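Local coordinates for protein Rbam17540 (Bacillus amyloliquefaciens, PDB 2YOY) that probably breaks down cellulose by oxidative chain cleavage, as a copper-dependent lytic polysaccharide mono-oxygenase of the CBM33 family, at residues T100-Y105 and V159-D164; F90-T95 and L140-F145. One frame throughout, in Å; residues are numbered along the deposited sequence.

Contact 1. Residues T100-Y105 and V159-D164; sequences TSKWHY and VWDVAD. With EDO (1,2-ethanediol), chain E.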
ATOM      1  N   THR A 100       7.671   5.539 -14.995  1.00 15.89           N
ATOM      2  CA  THR A 100       6.335   5.365 -14.398  1.00 15.23           C
ATOM      3  C   THR A 100       5.228   5.739 -15.349  1.00 12.40           C
ATOM      4  O   THR A 100       5.277   6.790 -15.990  1.00 14.73           O
ATOM      5  CB  THR A 100       6.244   6.216 -13.108  1.00 10.63           C
ATOM      6  OG1 THR A 100       7.244   5.766 -12.190  1.00 10.72           O
ATOM      7  CG2 THR A 100       4.833   6.156 -12.473  1.00  8.10           C
ATOM      8  N   SER A 101       4.187   4.892 -15.422  1.00  8.78           N
ATOM      9  CA  SER A 101       3.013   5.178 -16.225  1.00 12.92           C
ATOM     10  C   SER A 101       1.907   5.853 -15.417  1.00 18.27           C
ATOM     11  O   SER A 101       1.260   6.768 -15.900  1.00 13.62           O
ATOM     12  CB  SER A 101       2.487   3.926 -16.913  1.00 24.00           C
ATOM     13  OG  SER A 101       2.240   2.924 -15.975  1.00 26.36           O
ATOM     14  N   LYS A 102       1.680   5.398 -14.189  1.00 13.84           N
ATOM     15  CA  LYS A 102       0.667   6.043 -13.334  1.00 11.92           C
ATOM     16  C   LYS A 102       0.770   5.557 -11.909  1.00 11.81           C
ATOM     17  O   LYS A 102       1.372   4.522 -11.622  1.00 13.52           O
ATOM     18  CB  LYS A 102      -0.772   5.812 -13.833  1.00 11.83           C
ATOM     19  CG  LYS A 102      -1.284   4.389 -13.693  1.00 15.21           C
ATOM     20  CD  LYS A 102      -2.733   4.272 -14.130  1.00 11.71           C
ATOM     21  CE  LYS A 102      -3.270   2.900 -13.845  1.00 29.20           C
ATOM     22  NZ  LYS A 102      -4.695   2.763 -14.233  1.00 29.63           N
ATOM     23  N   TRP A 103       0.175   6.330 -11.012  1.00 10.27           N
ATOM     24  CA  TRP A 103      -0.175   5.859  -9.705  1.00  9.33           C
ATOM     25  C   TRP A 103      -1.684   5.962  -9.527  1.00 11.99           C
ATOM     26  O   TRP A 103      -2.375   6.762 -10.174  1.00 10.06           O
ATOM     27  CB  TRP A 103       0.479   6.668  -8.597  1.00 14.16           C
ATOM     28  CG  TRP A 103       1.968   6.761  -8.566  1.00 10.00           C
ATOM     29  CD1 TRP A 103       2.815   6.093  -7.704  1.00  7.97           C
ATOM     30  CD2 TRP A 103       2.804   7.685  -9.299  1.00  9.75           C
ATOM     31  NE1 TRP A 103       4.108   6.528  -7.876  1.00  9.76           N
ATOM     32  CE2 TRP A 103       4.135   7.494  -8.847  1.00 10.66           C
ATOM     33  CE3 TRP A 103       2.551   8.656 -10.260  1.00 10.28           C
ATOM     34  CZ2 TRP A 103       5.225   8.263  -9.342  1.00 12.62           C
ATOM     35  CZ3 TRP A 103       3.646   9.403 -10.776  1.00 11.41           C
ATOM     36  CH2 TRP A 103       4.946   9.183 -10.320  1.00 12.45           C
ATOM     37  N   HIS A 104      -2.204   5.065  -8.721  1.00  9.68           N
ATOM     38  CA  HIS A 104      -3.659   4.982  -8.476  1.00  8.45           C
ATOM     39  C   HIS A 104      -3.949   4.566  -7.049  1.00  7.11           C
ATOM     40  O   HIS A 104      -3.254   3.717  -6.466  1.00  8.48           O
ATOM     41  CB  HIS A 104      -4.396   4.152  -9.559  1.00 13.82           C
ATOM     42  CG  HIS A 104      -3.711   2.879  -9.968  1.00 10.54           C
ATOM     43  ND1 HIS A 104      -4.395   1.687 -10.066  1.00 12.27           N
ATOM     44  CD2 HIS A 104      -2.433   2.612 -10.357  1.00  7.20           C
ATOM     45  CE1 HIS A 104      -3.560   0.729 -10.439  1.00 10.69           C
ATOM     46  NE2 HIS A 104      -2.373   1.274 -10.651  1.00 14.45           N
ATOM     47  N   TYR A 105      -4.947   5.220  -6.457  1.00  6.57           N
ATOM     48  CA  TYR A 105      -5.259   5.127  -5.035  1.00  6.85           C
ATOM     49  C   TYR A 105      -6.718   4.727  -4.836  1.00  7.45           C
ATOM     50  O   TYR A 105      -7.606   5.230  -5.533  1.00  8.50           O
ATOM     51  CB  TYR A 105      -5.026   6.489  -4.352  1.00  8.36           C
ATOM     52  CG  TYR A 105      -3.541   6.908  -4.281  1.00  6.17           C
ATOM     53  CD1 TYR A 105      -2.950   7.577  -5.313  1.00  3.86           C
ATOM     54  CD2 TYR A 105      -2.758   6.600  -3.181  1.00 11.87           C
ATOM     55  CE1 TYR A 105      -1.643   7.948  -5.277  1.00  7.21           C
ATOM     56  CE2 TYR A 105      -1.388   6.952  -3.130  1.00 10.81           C
ATOM     57  CZ  TYR A 105      -0.851   7.604  -4.207  1.00 12.60           C
ATOM     58  OH  TYR A 105       0.438   8.035  -4.212  1.00 10.47           O
ATOM     59  N   VAL A 159      -1.110   2.259  -5.474  1.00  9.78           N
ATOM     60  CA  VAL A 159      -0.510   1.424  -6.490  1.00 11.84           C
ATOM     61  C   VAL A 159       0.386   2.259  -7.437  1.00  5.59           C
ATOM     62  O   VAL A 159      -0.037   3.272  -7.965  1.00  8.50           O
ATOM     63  CB  VAL A 159      -1.581   0.658  -7.269  1.00  6.50           C
ATOM     64  CG1 VAL A 159      -0.922  -0.359  -8.205  1.00 10.16           C
ATOM     65  CG2 VAL A 159      -2.562  -0.087  -6.342  1.00  7.63           C
ATOM     66  N   TRP A 160       1.609   1.790  -7.667  1.00  8.63           N
ATOM     67  CA  TRP A 160       2.557   2.434  -8.517  1.00 12.66           C
ATOM     68  C   TRP A 160       2.819   1.487  -9.702  1.00 13.17           C
ATOM     69  O   TRP A 160       3.365   0.397  -9.509  1.00 10.75           O
ATOM     70  CB  TRP A 160       3.823   2.710  -7.720  1.00  8.26           C
ATOM     71  CG  TRP A 160       5.043   3.107  -8.545  1.00 12.33           C
ATOM     72  CD1 TRP A 160       5.038   3.816  -9.699  1.00 11.31           C
ATOM     73  CD2 TRP A 160       6.419   2.782  -8.271  1.00  9.24           C
ATOM     74  NE1 TRP A 160       6.311   3.971 -10.151  1.00 11.09           N
ATOM     75  CE2 TRP A 160       7.180   3.342  -9.302  1.00  6.86           C
ATOM     76  CE3 TRP A 160       7.069   2.079  -7.249  1.00  8.30           C
ATOM     77  CZ2 TRP A 160       8.579   3.215  -9.362  1.00 10.37           C
ATOM     78  CZ3 TRP A 160       8.446   1.940  -7.297  1.00 13.97           C
ATOM     79  CH2 TRP A 160       9.193   2.535  -8.355  1.00 13.49           C
ATOM     80  N   ASP A 161       2.404   1.896 -10.896  1.00  9.00           N
ATOM     81  CA  ASP A 161       2.642   1.110 -12.123  1.00 11.17           C
ATOM     82  C   ASP A 161       3.939   1.522 -12.801  1.00 13.06           C
ATOM     83  O   ASP A 161       4.126   2.702 -13.114  1.00 11.04           O
ATOM     84  CB  ASP A 161       1.518   1.348 -13.136  1.00 12.25           C
ATOM     85  CG  ASP A 161       0.229   0.631 -12.788  1.00 13.86           C
ATOM     86  OD1 ASP A 161       0.078   0.083 -11.649  1.00 12.49           O
ATOM     87  OD2 ASP A 161      -0.700   0.684 -13.663  1.00 17.58           O
ATOM     88  N   VAL A 162       4.789   0.541 -13.085  1.00 11.66           N
ATOM     89  CA  VAL A 162       6.067   0.773 -13.810  1.00 10.74           C
ATOM     90  C   VAL A 162       5.775   0.756 -15.313  1.00 11.87           C
ATOM     91  O   VAL A 162       5.043  -0.112 -15.836  1.00 16.58           O
ATOM     92  CB  VAL A 162       7.117  -0.300 -13.420  1.00 11.51           C
ATOM     93  CG1 VAL A 162       8.414  -0.109 -14.206  1.00 15.46           C
ATOM     94  CG2 VAL A 162       7.387  -0.264 -11.933  1.00 12.84           C
ATOM     95  N   ALA A 163       6.287   1.766 -15.994  1.00 13.93           N
ATOM     96  CA  ALA A 163       5.961   1.996 -17.423  1.00 18.09           C
ATOM     97  C   ALA A 163       6.491   0.879 -18.347  1.00 14.29           C
ATOM     98  O   ALA A 163       5.835   0.476 -19.329  1.00 17.71           O
ATOM     99  CB  ALA A 163       6.586   3.296 -17.840  1.00 17.52           C
ATOM    100  N   ASP A 164       7.682   0.400 -18.036  1.00 12.90           N
ATOM    101  CA  ASP A 164       8.452  -0.425 -19.015  1.00  9.45           C
ATOM    102  C   ASP A 164       8.609  -1.875 -18.594  1.00 13.75           C
ATOM    103  O   ASP A 164       9.437  -2.597 -19.134  1.00 15.55           O
ATOM    104  CB  ASP A 164       9.831   0.220 -19.314  1.00 11.84           C
ATOM    105  CG  ASP A 164      10.745   0.251 -18.117  1.00 16.06           C
ATOM    106  OD1 ASP A 164      10.271   0.298 -16.954  1.00 16.42           O
ATOM    107  OD2 ASP A 164      11.987   0.232 -18.319  1.00 23.67           O
TER
HETATM  108  C1  EDO E1207      13.221  -1.872 -15.595  1.00 39.43           C
HETATM  109  O1  EDO E1207      13.642  -1.109 -16.724  1.00 32.39           O
HETATM  110  C2  EDO E1207      12.270  -1.043 -14.740  1.00 26.94           C
HETATM  111  O2  EDO E1207      12.078   0.290 -15.238  1.00 24.75           O
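His104 takes the crowded first torsion, CG between the backbone N and the carbonyl carbon (chi1 43°), and Asp161 keeps CG anti to its carbonyl carbon, so imidazole and carboxylate meet on one face of the sheet. His104 NE2 donates to Asp161 OD1 at 2.9 Å in a nearly straight bond (172°). The oxygen lies in the imidazole plane, but the nitrogen arrives from above the carboxylate plane, the two planes 83° apart. Tyr106 OH holds ND1, so both ring nitrogens are gripped and the ring's rotation is fixed. Val159 CB sits over one ring face, 3.7 Å from the His104 centroid, and Lys102 CE lies over the other. Lys102 NZ, 4.5 Å from Asp161 OD2, probably favours the ionised carboxylate. The two strands are antiparallel neighbours in the beta-sandwich of this family, with His104 and Val159 as a hydrogen-bonded pair. On the opposite face the near-parallel indoles of Trp103 and Trp160 are slid apart and barely overlap; Trp160 CD1 lies over a face of the Trp103 ring, 3.4 Å from Trp103 NE1, itself hydrogen-bonded to Tyr94 OH. Trp160 NE1 donates in its ring plane to Thr100 OG1 at 2.9 Å, a hydroxyl also hydrogen-bonded to O of the copper ligand His98.

Contact 2. Residues F90-T95 and L140-F145; sequences FTWHYT and LTHKIF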
ATOM      1  N   PHE A  90       0.425  11.994  -0.296  1.00  9.27           N
ATOM      2  CA  PHE A  90       0.991  10.634  -0.249  1.00 10.46           C
ATOM      3  C   PHE A  90       2.355  10.744  -0.900  1.00  9.30           C
ATOM      4  O   PHE A  90       2.455  11.018  -2.093  1.00 12.61           O
ATOM      5  CB  PHE A  90       0.078   9.628  -0.985  1.00 11.48           C
ATOM      6  CG  PHE A  90      -1.227   9.483  -0.330  1.00  6.29           C
ATOM      7  CD1 PHE A  90      -2.237  10.428  -0.508  1.00 12.54           C
ATOM      8  CD2 PHE A  90      -1.470   8.407   0.560  1.00  8.22           C
ATOM      9  CE1 PHE A  90      -3.440  10.312   0.172  1.00 14.64           C
ATOM     10  CE2 PHE A  90      -2.689   8.306   1.242  1.00 10.44           C
ATOM     11  CZ  PHE A  90      -3.676   9.249   1.044  1.00 14.91           C
ATOM     12  N   THR A  91       3.402  10.577  -0.088  1.00 10.77           N
ATOM     13  CA  THR A  91       4.782  10.683  -0.546  1.00  9.61           C
ATOM     14  C   THR A  91       5.489   9.345  -0.559  1.00 11.97           C
ATOM     15  O   THR A  91       5.544   8.654   0.467  1.00 10.16           O
ATOM     16  CB  THR A  91       5.575  11.627   0.365  1.00 11.50           C
ATOM     17  OG1 THR A  91       4.979  12.929   0.281  1.00 14.17           O
ATOM     18  CG2 THR A  91       6.995  11.713  -0.093  1.00 15.15           C
ATOM     19  N   TRP A  92       6.013   8.995  -1.728  1.00 12.53           N
ATOM     20  CA  TRP A  92       6.790   7.765  -1.926  1.00 11.22           C
ATOM     21  C   TRP A  92       8.262   8.020  -1.681  1.00 13.20           C
ATOM     22  O   TRP A  92       8.775   9.107  -2.003  1.00 11.86           O
ATOM     23  CB  TRP A  92       6.581   7.236  -3.350  1.00 10.04           C
ATOM     24  CG  TRP A  92       5.183   6.675  -3.612  1.00  5.17           C
ATOM     25  CD1 TRP A  92       4.046   7.387  -3.802  1.00  9.05           C
ATOM     26  CD2 TRP A  92       4.816   5.293  -3.749  1.00  6.57           C
ATOM     27  NE1 TRP A  92       2.983   6.528  -4.051  1.00  9.94           N
ATOM     28  CE2 TRP A  92       3.431   5.244  -4.032  1.00  9.41           C
ATOM     29  CE3 TRP A  92       5.514   4.102  -3.640  1.00  9.46           C
ATOM     30  CZ2 TRP A  92       2.724   4.033  -4.193  1.00 11.00           C
ATOM     31  CZ3 TRP A  92       4.799   2.889  -3.821  1.00 11.77           C
ATOM     32  CH2 TRP A  92       3.443   2.874  -4.114  1.00 11.44           C
ATOM     33  N   HIS A  93       8.936   7.042  -1.081  1.00 10.93           N
ATOM     34  CA  HIS A  93      10.394   6.971  -1.032  1.00 10.26           C
ATOM     35  C   HIS A  93      10.813   5.837  -1.983  1.00 16.12           C
ATOM     36  O   HIS A  93      10.258   4.723  -1.913  1.00 13.27           O
ATOM     37  CB  HIS A  93      10.862   6.638   0.365  1.00 13.96           C
ATOM     38  CG  HIS A  93      12.338   6.396   0.471  1.00 14.49           C
ATOM     39  ND1 HIS A  93      13.267   7.412   0.435  1.00 34.01           N
ATOM     40  CD2 HIS A  93      13.041   5.250   0.569  1.00 16.72           C
ATOM     41  CE1 HIS A  93      14.479   6.899   0.521  1.00 37.69           C
ATOM     42  NE2 HIS A  93      14.369   5.589   0.614  1.00 38.91           N
ATOM     43  N   TYR A  94      11.711   6.154  -2.901  1.00 10.90           N
ATOM     44  CA  TYR A  94      12.189   5.221  -3.922  1.00  4.74           C
ATOM     45  C   TYR A  94      13.627   4.787  -3.642  1.00 18.52           C
ATOM     46  O   TYR A  94      14.508   5.629  -3.416  1.00 14.57           O
ATOM     47  CB  TYR A  94      12.061   5.820  -5.321  1.00  9.56           C
ATOM     48  CG  TYR A  94      10.645   6.108  -5.697  1.00 11.31           C
ATOM     49  CD1 TYR A  94       9.782   5.066  -6.006  1.00 10.60           C
ATOM     50  CD2 TYR A  94      10.142   7.399  -5.709  1.00  9.74           C
ATOM     51  CE1 TYR A  94       8.483   5.315  -6.322  1.00 11.88           C
ATOM     52  CE2 TYR A  94       8.830   7.665  -6.036  1.00 15.79           C
ATOM     53  CZ  TYR A  94       8.001   6.611  -6.320  1.00 16.35           C
ATOM     54  OH  TYR A  94       6.697   6.854  -6.629  1.00  9.51           O
ATOM     55  N   THR A  95      13.856   3.478  -3.593  1.00 15.44           N
ATOM     56  CA  THR A  95      15.233   2.963  -3.698  1.00 23.28           C
ATOM     57  C   THR A  95      15.646   2.783  -5.177  1.00 21.61           C
ATOM     58  O   THR A  95      16.823   2.808  -5.510  1.00 19.53           O
ATOM     59  CB  THR A  95      15.389   1.647  -2.948  1.00 21.04           C
ATOM     60  OG1 THR A  95      14.558   0.650  -3.555  1.00 18.62           O
ATOM     61  CG2 THR A  95      15.000   1.833  -1.494  1.00 21.01           C
ATOM     62  N   LEU A 140       7.151  12.966  -6.679  1.00 13.02           N
ATOM     63  CA  LEU A 140       7.266  12.219  -5.407  1.00 13.39           C
ATOM     64  C   LEU A 140       5.999  12.124  -4.570  1.00 16.81           C
ATOM     65  O   LEU A 140       5.747  11.090  -3.913  1.00 12.49           O
ATOM     66  CB  LEU A 140       8.347  12.851  -4.522  1.00 18.44           C
ATOM     67  CG  LEU A 140       9.774  12.599  -5.004  1.00 23.34           C
ATOM     68  CD1 LEU A 140      10.709  13.604  -4.344  1.00 21.02           C
ATOM     69  CD2 LEU A 140      10.224  11.174  -4.737  1.00 23.22           C
ATOM     70  N   THR A 141       5.212  13.189  -4.594  1.00 14.19           N
ATOM     71  CA  THR A 141       4.092  13.391  -3.654  1.00 15.91           C
ATOM     72  C   THR A 141       2.815  13.698  -4.418  1.00 11.10           C
ATOM     73  O   THR A 141       2.821  14.543  -5.305  1.00 14.19           O
ATOM     74  CB  THR A 141       4.417  14.577  -2.725  1.00 11.92           C
ATOM     75  OG1 THR A 141       5.554  14.260  -1.924  1.00 14.59           O
ATOM     76  CG2 THR A 141       3.256  14.919  -1.791  1.00 13.83           C
ATOM     77  N   HIS A 142       1.726  12.978  -4.099  1.00  7.38           N
ATOM     78  CA  HIS A 142       0.469  13.099  -4.776  1.00  5.25           C
ATOM     79  C   HIS A 142      -0.611  13.623  -3.842  1.00  8.23           C
ATOM     80  O   HIS A 142      -0.688  13.205  -2.691  1.00 13.82           O
ATOM     81  CB  HIS A 142       0.047  11.710  -5.277  1.00 12.53           C
ATOM     82  CG  HIS A 142       1.119  11.048  -6.069  1.00 15.69           C
ATOM     83  ND1 HIS A 142       1.475   9.737  -5.883  1.00 13.68           N
ATOM     84  CD2 HIS A 142       1.994  11.550  -6.973  1.00 18.20           C
ATOM     85  CE1 HIS A 142       2.480   9.436  -6.675  1.00  9.53           C
ATOM     86  NE2 HIS A 142       2.833  10.523  -7.333  1.00 17.21           N
ATOM     87  N   LYS A 143      -1.472  14.485  -4.367  1.00  9.29           N
ATOM     88  CA  LYS A 143      -2.600  15.058  -3.597  1.00  8.59           C
ATOM     89  C   LYS A 143      -3.830  14.336  -4.012  1.00 15.26           C
ATOM     90  O   LYS A 143      -4.230  14.425  -5.147  1.00 10.52           O
ATOM     91  CB  LYS A 143      -2.752  16.523  -3.968  1.00 18.35           C
ATOM     92  CG  LYS A 143      -3.792  17.285  -3.170  1.00 23.56           C
ATOM     93  CD  LYS A 143      -3.808  18.724  -3.665  1.00 43.32           C
ATOM     94  CE  LYS A 143      -4.936  19.537  -3.067  1.00 34.32           C
ATOM     95  NZ  LYS A 143      -5.165  20.725  -3.916  1.00 38.14           N
ATOM     96  N   ILE A 144      -4.374  13.580  -3.069  1.00  7.88           N
ATOM     97  CA  ILE A 144      -5.491  12.703  -3.277  1.00 10.50           C
ATOM     98  C   ILE A 144      -6.594  13.082  -2.273  1.00 13.92           C
ATOM     99  O   ILE A 144      -6.342  13.292  -1.054  1.00 11.37           O
ATOM    100  CB  ILE A 144      -5.040  11.275  -3.065  1.00  8.77           C
ATOM    101  CG1 ILE A 144      -3.922  10.848  -4.040  1.00 11.17           C
ATOM    102  CG2 ILE A 144      -6.196  10.284  -3.187  1.00  9.21           C
ATOM    103  CD1 ILE A 144      -4.307  10.744  -5.505  1.00  6.25           C
ATOM    104  N   PHE A 145      -7.825  13.106  -2.780  1.00  9.46           N
ATOM    105  CA  PHE A 145      -8.960  13.391  -1.934  1.00  6.73           C
ATOM    106  C   PHE A 145      -9.469  12.128  -1.258  1.00 18.30           C
ATOM    107  O   PHE A 145      -9.880  11.207  -1.904  1.00 13.17           O
ATOM    108  CB  PHE A 145     -10.059  14.098  -2.731  1.00  5.06           C
ATOM    109  CG  PHE A 145     -11.098  14.736  -1.841  1.00  5.00           C
ATOM    110  CD1 PHE A 145     -10.933  15.993  -1.346  1.00  9.76           C
ATOM    111  CD2 PHE A 145     -12.243  14.022  -1.503  1.00 12.67           C
ATOM    112  CE1 PHE A 145     -11.909  16.562  -0.514  1.00 13.96           C
ATOM    113  CE2 PHE A 145     -13.245  14.593  -0.685  1.00 15.40           C
ATOM    114  CZ  PHE A 145     -13.072  15.871  -0.225  1.00 16.08           C
TER
HETATM  115  O   HOH W   1       5.726   9.210  -6.151  1.00 13.16           O
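Phe90, Leu140 and His142 give up the most surface where strand 86-94 runs antiparallel to strand 141-146, an outer strand of the three-stranded sheet. Phe90 and His142 form a hydrogen-bonded pair: Phe90 N donates to His142 O at 2.9 Å, in the carbonyl plane, and the return bond from His142 N reaches Phe90 O from above the plane of that carbonyl. The phenyl ring of Phe90, its CG anti to the carbonyl carbon, turns an edge to His142 O, while its CE1 lies 3.7 Å from Ile144 CB, the two side chains crossing at about a right angle. The carbonyl of Leu140 accepts Trp92 N at 3.0 Å along an almost straight bond (170°) and a second proton from a water. That water accepts from Tyr94 OH at 2.6 Å, a hydroxyl also hydrogen-bonded to Trp103 NE1. The CD2 methyl of Leu140 meets the edge of the Tyr94 ring, 3.9 Å from its CD2. On the face opposite Phe90 and His142, Thr91 OG1 and Thr141 OG1 share a 2.6 Å hydrogen bond. The imidazole of His142 meets the indole of Trp92 rim to rim, with His142 CE1 3.9 Å from Trp92 CD1. An alanine in place of His142 removes the imidazole, and with it the contact to Trp92 and the hydrogen bond between His142 ND1 and Tyr105 OH, and would probably leave the indole and that hydroxyl less firmly placed. Trp92 NE1 is hydrogen-bonded to that hydroxyl, and His142 NE2 makes a weak hydrogen bond to Asn139 O, an arrangement consistent with a neutral histidine protonated at NE2 and accepting at ND1.

How the contacts relate
Contacts 1 and 2 lie in different sheets of the sandwich, their centres about 12 Å apart, and their segments alternate along the chain. They meet in the aromatic layer between the sheets. Tyr105 OH lies 2.6 Å from His142 ND1, and Trp103 NE1 is 2.9 Å from Tyr94 OH, both probable hydrogen bonds. Trp103 CD2 also packs against His142 CE1 at 3.2 Å, and Tyr94 and Trp160 meet edge-to-face. The copper, bound by His1 and His98, lies about 5 Å from the nearest side-chain atom of Trp160 and about 8 Å from that of Tyr94. His98 sits on the short connection between 90-95 and 100-105, so the first segments of the two contacts flank it.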